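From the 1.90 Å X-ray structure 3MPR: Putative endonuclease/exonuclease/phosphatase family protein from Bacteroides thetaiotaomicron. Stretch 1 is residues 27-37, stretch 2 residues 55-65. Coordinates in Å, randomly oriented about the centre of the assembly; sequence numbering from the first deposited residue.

Stretch 1 27-37: GWGQRYPVIAQ
Stretch 2, residues 55-65: HQLKDMKEALP

What fills the middle of this contact? The side chain of Met60, a selenomethionine, is the knob, set among Trp28, Tyr32, Ile35 and Ala36. Its CA-to-CB bond points sideways, but an all-m rotamer (chi1 -72°, chi2 -66°, chi3 -52°) curls the chain so that its end comes nearer the first helix. Met60 CG lies 3.8 Å from Trp28 CH2, near the plane of the indole; Met60 SE is 4.1 Å from Tyr32 CB; and Met60 CE reaches Ile35 CG2 at 3.8 Å and Ala36 CB at 4.2 Å. Ile35 (chi1 -66°, m; chi2 172°, t) has a sideways CA-to-CB bond. The selenium also lies obliquely to both aromatic rings, 5.1 Å from Met60 SE to the centroid of the six-membered ring of Trp28 and 5.3 Å from Met60 SE to that of Tyr32.

How are the two backbones placed to allow this? Helix 28-37, which continues later in the chain and has Gly27 at its N-cap position, and the second helix, already under way at residue 55, point in broadly the same direction, at a signed crossing angle of -45° with axes 9.6 Å apart at closest approach. Backbone angles are helical throughout both runs, but Pro33 has no amide hydrogen, and the first helix is kinked where the nitrogens of Pro33 and Val34 lack bonds to the turn before; Val34 N makes a weak bond to Arg31 O instead. In register, Trp28 CA sits 8.1 Å from Gln56 CA, whereas Ala36 CA and Ala63 CA are 6.1 Å apart. The small alanines suit this narrower end, their CA-to-CB bonds each pointing toward the other stretch and Ala36 CB meeting Ala63 CB at 3.5 Å. Leu64 (m, t), with phi/psi -126/72, adds its CD2 at 4.0 Å from Ala36 CB.

How do the aromatic rings join apolar packing to polar contacts? Trp28 (chi1 174°, t; chi2 -113°) receives Gln56 CG over its face, 3.7 Å from the five-membered ring's centroid and 19° off the normal; Gln56 has chi1 -65° (m) and chi2 -180° (t). At the ring edge, Trp28 NE1 donates a hydrogen bond of 2.8 Å to Asp59 OD2, nearly straight at 163°. Tyr32, with chi1 between wells at 92° and chi2 74°, takes Asp59 CB over its face, 3.8 Å from the ring centroid and 20° off the normal, while Ala63 CB approaches its edge, 4.1 Å from Tyr32 CE1. Asp59 (chi1 -64°, m; chi2 -18°) thus serves one ring with its carboxylate and the other with its methylene.

What closes the polar edge? One water does so. It accepts from Tyr32 OH at 2.7 Å and donates both to Asp59 O at 2.8 Å and to Glu62 OE1 at 2.6 Å, linking the phenol to the second helix. Glu62 extends with chi1 173° and chi2 -179° (t, t), then turns at chi3 61°; its OE1 remains 4.2 Å from Tyr32 OH, so the water bridges the gap.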

ATOM      1  N   GLY A  27     -20.728   4.525  -8.086  1.00 12.31           N
ATOM      2  CA  GLY A  27     -21.637   3.441  -7.751  1.00 17.08           C
ATOM      3  C   GLY A  27     -20.963   2.246  -7.106  1.00 18.89           C
ATOM      4  O   GLY A  27     -19.831   1.901  -7.445  1.00 13.14           O
ATOM      5  N   TRP A  28     -21.670   1.613  -6.174  1.00 16.48           N
ATOM      6  CA  TRP A  28     -21.173   0.424  -5.494  1.00 14.16           C
ATOM      7  C   TRP A  28     -20.625  -0.616  -6.460  1.00 17.34           C
ATOM      8  O   TRP A  28     -19.532  -1.137  -6.253  1.00 12.28           O
ATOM      9  CB  TRP A  28     -22.271  -0.191  -4.618  1.00 12.82           C
ATOM     10  CG  TRP A  28     -21.912  -1.515  -3.977  1.00 12.39           C
ATOM     11  CD1 TRP A  28     -22.472  -2.736  -4.252  1.00 10.16           C
ATOM     12  CD2 TRP A  28     -20.918  -1.748  -2.973  1.00 12.94           C
ATOM     13  NE1 TRP A  28     -21.888  -3.711  -3.473  1.00 10.88           N
ATOM     14  CE2 TRP A  28     -20.938  -3.126  -2.675  1.00 13.36           C
ATOM     15  CE3 TRP A  28     -20.023  -0.922  -2.283  1.00 11.49           C
ATOM     16  CZ2 TRP A  28     -20.088  -3.698  -1.725  1.00 10.22           C
ATOM     17  CZ3 TRP A  28     -19.180  -1.493  -1.344  1.00  6.96           C
ATOM     18  CH2 TRP A  28     -19.216  -2.863  -1.074  1.00  8.26           C
ATOM     19  N   GLY A  29     -21.375  -0.916  -7.520  1.00 15.47           N
ATOM     20  CA  GLY A  29     -20.994  -1.992  -8.415  1.00 11.37           C
ATOM     21  C   GLY A  29     -19.660  -1.769  -9.102  1.00 11.42           C
ATOM     22  O   GLY A  29     -18.924  -2.712  -9.378  1.00 16.27           O
ATOM     23  N   GLN A  30     -19.345  -0.508  -9.360  1.00 10.90           N
ATOM     24  CA  GLN A  30     -18.074  -0.126  -9.957  1.00 13.51           C
ATOM     25  C   GLN A  30     -16.939  -0.099  -8.918  1.00 16.87           C
ATOM     26  O   GLN A  30     -15.796  -0.442  -9.224  1.00 16.94           O
ATOM     27  CB  GLN A  30     -18.245   1.245 -10.622  1.00 19.48           C
ATOM     28  CG  GLN A  30     -16.979   1.888 -11.140  1.00 21.10           C
ATOM     29  CD  GLN A  30     -17.256   3.159 -11.928  1.00 24.14           C
ATOM     30  OE1 GLN A  30     -17.734   3.100 -13.058  1.00 25.86           O
ATOM     31  NE2 GLN A  30     -16.945   4.312 -11.337  1.00 18.48           N
ATOM     32  N   ARG A  31     -17.272   0.281  -7.687  1.00 11.48           N
ATOM     33  CA  ARG A  31     -16.274   0.549  -6.639  1.00 13.66           C
ATOM     34  C   ARG A  31     -15.783  -0.695  -5.934  1.00 12.49           C
ATOM     35  O   ARG A  31     -14.596  -0.831  -5.653  1.00 10.68           O
ATOM     36  CB  ARG A  31     -16.869   1.436  -5.535  1.00 15.86           C
ATOM     37  CG  ARG A  31     -17.249   2.824  -5.950  1.00 20.77           C
ATOM     38  CD  ARG A  31     -17.521   3.706  -4.739  1.00 13.48           C
ATOM     39  NE  ARG A  31     -18.754   3.403  -4.010  1.00 12.68           N
ATOM     40  CZ  ARG A  31     -18.788   2.784  -2.831  1.00 10.80           C
ATOM     41  NH1 ARG A  31     -17.651   2.368  -2.257  1.00 10.06           N
ATOM     42  NH2 ARG A  31     -19.960   2.580  -2.224  1.00 10.82           N
ATOM     43  N   TYR A  32     -16.709  -1.587  -5.593  1.00 10.75           N
ATOM     44  CA  TYR A  32     -16.375  -2.666  -4.671  1.00  8.05           C
ATOM     45  C   TYR A  32     -15.327  -3.666  -5.168  1.00 11.06           C
ATOM     46  O   TYR A  32     -14.556  -4.190  -4.371  1.00 11.75           O
ATOM     47  CB  TYR A  32     -17.640  -3.346  -4.096  1.00  8.53           C
ATOM     48  CG  TYR A  32     -18.174  -4.555  -4.844  1.00 11.32           C
ATOM     49  CD1 TYR A  32     -17.535  -5.780  -4.774  1.00 14.39           C
ATOM     50  CD2 TYR A  32     -19.350  -4.466  -5.583  1.00 10.02           C
ATOM     51  CE1 TYR A  32     -18.036  -6.892  -5.450  1.00 14.40           C
ATOM     52  CE2 TYR A  32     -19.851  -5.555  -6.260  1.00 15.08           C
ATOM     53  CZ  TYR A  32     -19.200  -6.764  -6.190  1.00 17.81           C
ATOM     54  OH  TYR A  32     -19.722  -7.845  -6.860  1.00 15.35           O
ATOM     55  N   PRO A  33     -15.273  -3.918  -6.486  1.00 11.07           N
ATOM     56  CA  PRO A  33     -14.201  -4.811  -6.925  1.00 10.16           C
ATOM     57  C   PRO A  33     -12.822  -4.217  -6.615  1.00  9.63           C
ATOM     58  O   PRO A  33     -11.902  -4.965  -6.301  1.00  9.14           O
ATOM     59  CB  PRO A  33     -14.431  -4.917  -8.433  1.00 12.55           C
ATOM     60  CG  PRO A  33     -15.931  -4.699  -8.587  1.00 14.55           C
ATOM     61  CD  PRO A  33     -16.216  -3.606  -7.575  1.00 13.56           C
ATOM     62  N   VAL A  34     -12.692  -2.894  -6.676  1.00  8.76           N
ATOM     63  CA  VAL A  34     -11.431  -2.222  -6.310  1.00  9.26           C
ATOM     64  C   VAL A  34     -11.174  -2.305  -4.799  1.00 10.47           C
ATOM     65  O   VAL A  34     -10.059  -2.609  -4.356  1.00 12.02           O
ATOM     66  CB  VAL A  34     -11.440  -0.743  -6.766  1.00  9.68           C
ATOM     67  CG1 VAL A  34     -10.093  -0.074  -6.473  1.00  8.47           C
ATOM     68  CG2 VAL A  34     -11.755  -0.657  -8.263  1.00 13.15           C
ATOM     69  N   ILE A  35     -12.206  -2.029  -4.004  1.00  6.27           N
ATOM     70  CA  ILE A  35     -12.124  -2.229  -2.557  1.00 11.05           C
ATOM     71  C   ILE A  35     -11.596  -3.631  -2.225  1.00 10.33           C
ATOM     72  O   ILE A  35     -10.683  -3.777  -1.416  1.00 11.51           O
ATOM     73  CB  ILE A  35     -13.495  -2.001  -1.874  1.00  8.78           C
ATOM     74  CG1 ILE A  35     -13.924  -0.538  -1.998  1.00 11.79           C
ATOM     75  CG2 ILE A  35     -13.468  -2.456  -0.400  1.00 10.69           C
ATOM     76  CD1 ILE A  35     -15.361  -0.257  -1.514  1.00  9.78           C
ATOM     77  N   ALA A  36     -12.158  -4.661  -2.858  1.00  9.41           N
ATOM     78  CA  ALA A  36     -11.730  -6.036  -2.587  1.00  9.99           C
ATOM     79  C   ALA A  36     -10.272  -6.248  -2.972  1.00 10.37           C
ATOM     80  O   ALA A  36      -9.515  -6.853  -2.219  1.00  8.44           O
ATOM     81  CB  ALA A  36     -12.628  -7.062  -3.300  1.00  6.91           C
ATOM     82  N   GLN A  37      -9.873  -5.749  -4.138  1.00  7.65           N
ATOM     83  CA  GLN A  37      -8.456  -5.788  -4.508  1.00 12.55           C
ATOM     84  C   GLN A  37      -7.542  -5.130  -3.468  1.00 12.66           C
ATOM     85  O   GLN A  37      -6.462  -5.642  -3.184  1.00  8.12           O
ATOM     86  CB  GLN A  37      -8.213  -5.188  -5.897  1.00 10.29           C
ATOM     87  CG  GLN A  37      -8.595  -6.132  -7.049  1.00 15.38           C
ATOM     88  CD  GLN A  37      -7.556  -6.138  -8.158  1.00 18.64           C
ATOM     89  OE1 GLN A  37      -7.554  -5.257  -9.017  1.00 19.38           O
ATOM     90  NE2 GLN A  37      -6.648  -7.123  -8.129  1.00 14.84           N
ATOM     91  N   HIS A  55     -26.655  -6.913   1.171  1.00 12.77           N
ATOM     92  CA  HIS A  55     -26.282  -7.280  -0.188  1.00 13.67           C
ATOM     93  C   HIS A  55     -24.829  -6.913  -0.497  1.00 13.61           C
ATOM     94  O   HIS A  55     -24.133  -7.654  -1.190  1.00 10.75           O
ATOM     95  CB  HIS A  55     -27.262  -6.736  -1.239  1.00 18.15           C
ATOM     96  CG  HIS A  55     -27.145  -5.266  -1.504  1.00 14.64           C
ATOM     97  ND1 HIS A  55     -27.848  -4.320  -0.790  1.00 19.30           N
ATOM     98  CD2 HIS A  55     -26.463  -4.586  -2.454  1.00 13.72           C
ATOM     99  CE1 HIS A  55     -27.581  -3.118  -1.269  1.00 13.57           C
ATOM    100  NE2 HIS A  55     -26.742  -3.252  -2.281  1.00 18.24           N
ATOM    101  N   GLN A  56     -24.372  -5.788   0.047  1.00 12.54           N
ATOM    102  CA  GLN A  56     -22.981  -5.370  -0.105  1.00  9.15           C
ATOM    103  C   GLN A  56     -22.015  -6.319   0.613  1.00  6.98           C
ATOM    104  O   GLN A  56     -20.904  -6.570   0.137  1.00 11.58           O
ATOM    105  CB  GLN A  56     -22.806  -3.961   0.454  1.00 11.95           C
ATOM    106  CG  GLN A  56     -23.563  -2.888  -0.305  1.00  9.27           C
ATOM    107  CD  GLN A  56     -23.333  -1.533   0.297  1.00 12.67           C
ATOM    108  OE1 GLN A  56     -22.297  -0.907   0.063  1.00 15.93           O
ATOM    109  NE2 GLN A  56     -24.278  -1.079   1.100  1.00  7.44           N
ATOM    110  N   LEU A  57     -22.422  -6.828   1.773  1.00 10.47           N
ATOM    111  CA  LEU A  57     -21.594  -7.791   2.499  1.00  6.85           C
ATOM    112  C   LEU A  57     -21.424  -9.063   1.680  1.00 13.04           C
ATOM    113  O   LEU A  57     -20.334  -9.638   1.625  1.00 10.18           O
ATOM    114  CB  LEU A  57     -22.203  -8.105   3.870  1.00  8.32           C
ATOM    115  CG  LEU A  57     -22.261  -6.926   4.852  1.00  8.25           C
ATOM    116  CD1 LEU A  57     -22.991  -7.349   6.115  1.00  9.21           C
ATOM    117  CD2 LEU A  57     -20.841  -6.432   5.189  1.00 11.39           C
ATOM    118  N   LYS A  58     -22.508  -9.507   1.040  1.00 12.41           N
ATOM    119  CA  LYS A  58     -22.452 -10.727   0.232  1.00  9.56           C
ATOM    120  C   LYS A  58     -21.544 -10.546  -0.987  1.00  8.60           C
ATOM    121  O   LYS A  58     -20.801 -11.448  -1.361  1.00 13.77           O
ATOM    122  CB  LYS A  58     -23.866 -11.148  -0.191  1.00  7.93           C
ATOM    123  CG  LYS A  58     -24.624 -11.801   0.959  1.00 14.01           C
ATOM    124  CD  LYS A  58     -26.069 -12.074   0.599  1.00 16.25           C
ATOM    125  CE  LYS A  58     -26.807 -12.721   1.768  1.00 18.75           C
ATOM    126  NZ  LYS A  58     -28.254 -12.860   1.419  1.00 29.26           N
ATOM    127  N   ASP A  59     -21.614  -9.372  -1.600  1.00 10.35           N
ATOM    128  CA  ASP A  59     -20.726  -9.029  -2.708  1.00 10.80           C
ATOM    129  C   ASP A  59     -19.272  -9.074  -2.264  1.00 14.17           C
ATOM    130  O   ASP A  59     -18.400  -9.590  -2.972  1.00 11.34           O
ATOM    131  CB  ASP A  59     -21.007  -7.611  -3.209  1.00 11.24           C
ATOM    132  CG  ASP A  59     -22.389  -7.456  -3.796  1.00 18.90           C
ATOM    133  OD1 ASP A  59     -23.006  -8.486  -4.135  1.00 24.11           O
ATOM    134  OD2 ASP A  59     -22.846  -6.296  -3.919  1.00 14.12           O
HETATM  135  N   MSE A  60     -19.001  -8.509  -1.096  1.00 11.06           N
HETATM  136  CA  MSE A  60     -17.619  -8.440  -0.625  1.00 11.21           C
HETATM  137  C   MSE A  60     -17.088  -9.829  -0.328  1.00 12.44           C
HETATM  138  O   MSE A  60     -15.979 -10.168  -0.722  1.00 11.74           O
HETATM  139  CB  MSE A  60     -17.488  -7.524   0.601  1.00 10.34           C
HETATM  140  CG  MSE A  60     -17.648  -6.043   0.281  1.00  7.75           C
HETATM  141 SE   MSE A  60     -16.167  -5.383  -0.855  1.00 25.84          SE
HETATM  142  CE  MSE A  60     -14.691  -6.009   0.236  1.00 19.26           C
ATOM    143  N   LYS A  61     -17.879 -10.650   0.355  1.00  9.54           N
ATOM    144  CA  LYS A  61     -17.437 -12.013   0.622  1.00  7.43           C
ATOM    145  C   LYS A  61     -17.193 -12.772  -0.694  1.00 10.79           C
ATOM    146  O   LYS A  61     -16.203 -13.484  -0.836  1.00 12.00           O
ATOM    147  CB  LYS A  61     -18.440 -12.747   1.520  1.00 11.36           C
ATOM    148  CG  LYS A  61     -18.040 -14.171   1.854  1.00 18.27           C
ATOM    149  CD  LYS A  61     -18.960 -14.769   2.918  1.00 17.36           C
ATOM    150  CE  LYS A  61     -18.566 -16.197   3.234  1.00 19.26           C
ATOM    151  NZ  LYS A  61     -19.554 -16.813   4.174  1.00 18.61           N
ATOM    152  N   GLU A  62     -18.079 -12.608  -1.667  1.00 11.23           N
ATOM    153  CA  GLU A  62     -17.860 -13.264  -2.953  1.00 10.38           C
ATOM    154  C   GLU A  62     -16.536 -12.797  -3.560  1.00  9.68           C
ATOM    155  O   GLU A  62     -15.800 -13.590  -4.142  1.00 12.13           O
ATOM    156  CB  GLU A  62     -19.021 -13.005  -3.915  1.00 19.38           C
ATOM    157  CG  GLU A  62     -18.782 -13.528  -5.330  1.00 21.78           C
ATOM    158  CD  GLU A  62     -19.942 -13.223  -6.254  1.00 28.84           C
ATOM    159  OE1 GLU A  62     -20.245 -12.032  -6.458  1.00 29.55           O
ATOM    160  OE2 GLU A  62     -20.561 -14.174  -6.770  1.00 34.88           O
ATOM    161  N   ALA A  63     -16.228 -11.512  -3.401  1.00 13.16           N
ATOM    162  CA  ALA A  63     -15.001 -10.950  -3.964  1.00 12.82           C
ATOM    163  C   ALA A  63     -13.776 -11.281  -3.128  1.00 14.78           C
ATOM    164  O   ALA A  63     -12.653 -10.991  -3.542  1.00 14.75           O
ATOM    165  CB  ALA A  63     -15.124  -9.435  -4.119  1.00 11.72           C
ATOM    166  N   LEU A  64     -13.989 -11.873  -1.951  1.00 11.65           N
ATOM    167  CA  LEU A  64     -12.893 -12.141  -1.019  1.00 11.80           C
ATOM    168  C   LEU A  64     -12.818 -13.605  -0.596  1.00 16.93           C
ATOM    169  O   LEU A  64     -13.132 -13.938   0.538  1.00 13.36           O
ATOM    170  CB  LEU A  64     -13.000 -11.249   0.219  1.00 10.72           C
ATOM    171  CG  LEU A  64     -12.731  -9.753   0.002  1.00  8.93           C
ATOM    172  CD1 LEU A  64     -13.008  -8.988   1.296  1.00 15.56           C
ATOM    173  CD2 LEU A  64     -11.301  -9.518  -0.468  1.00  7.01           C
ATOM    174  N   PRO A  65     -12.392 -14.484  -1.518  1.00 18.97           N
ATOM    175  CA  PRO A  65     -12.239 -15.900  -1.186  1.00 21.38           C
ATOM    176  C   PRO A  65     -11.358 -16.014   0.030  1.00 17.45           C
ATOM    177  O   PRO A  65     -10.313 -15.357   0.081  1.00 18.67           O
ATOM    178  CB  PRO A  65     -11.499 -16.464  -2.400  1.00 27.72           C
ATOM    179  CG  PRO A  65     -11.895 -15.562  -3.526  1.00 28.98           C
ATOM    180  CD  PRO A  65     -12.039 -14.196  -2.920  1.00 23.19           C
TER
HETATM  181  O   HOH W   1     -18.715 -10.041  -5.743  1.00 16.40           O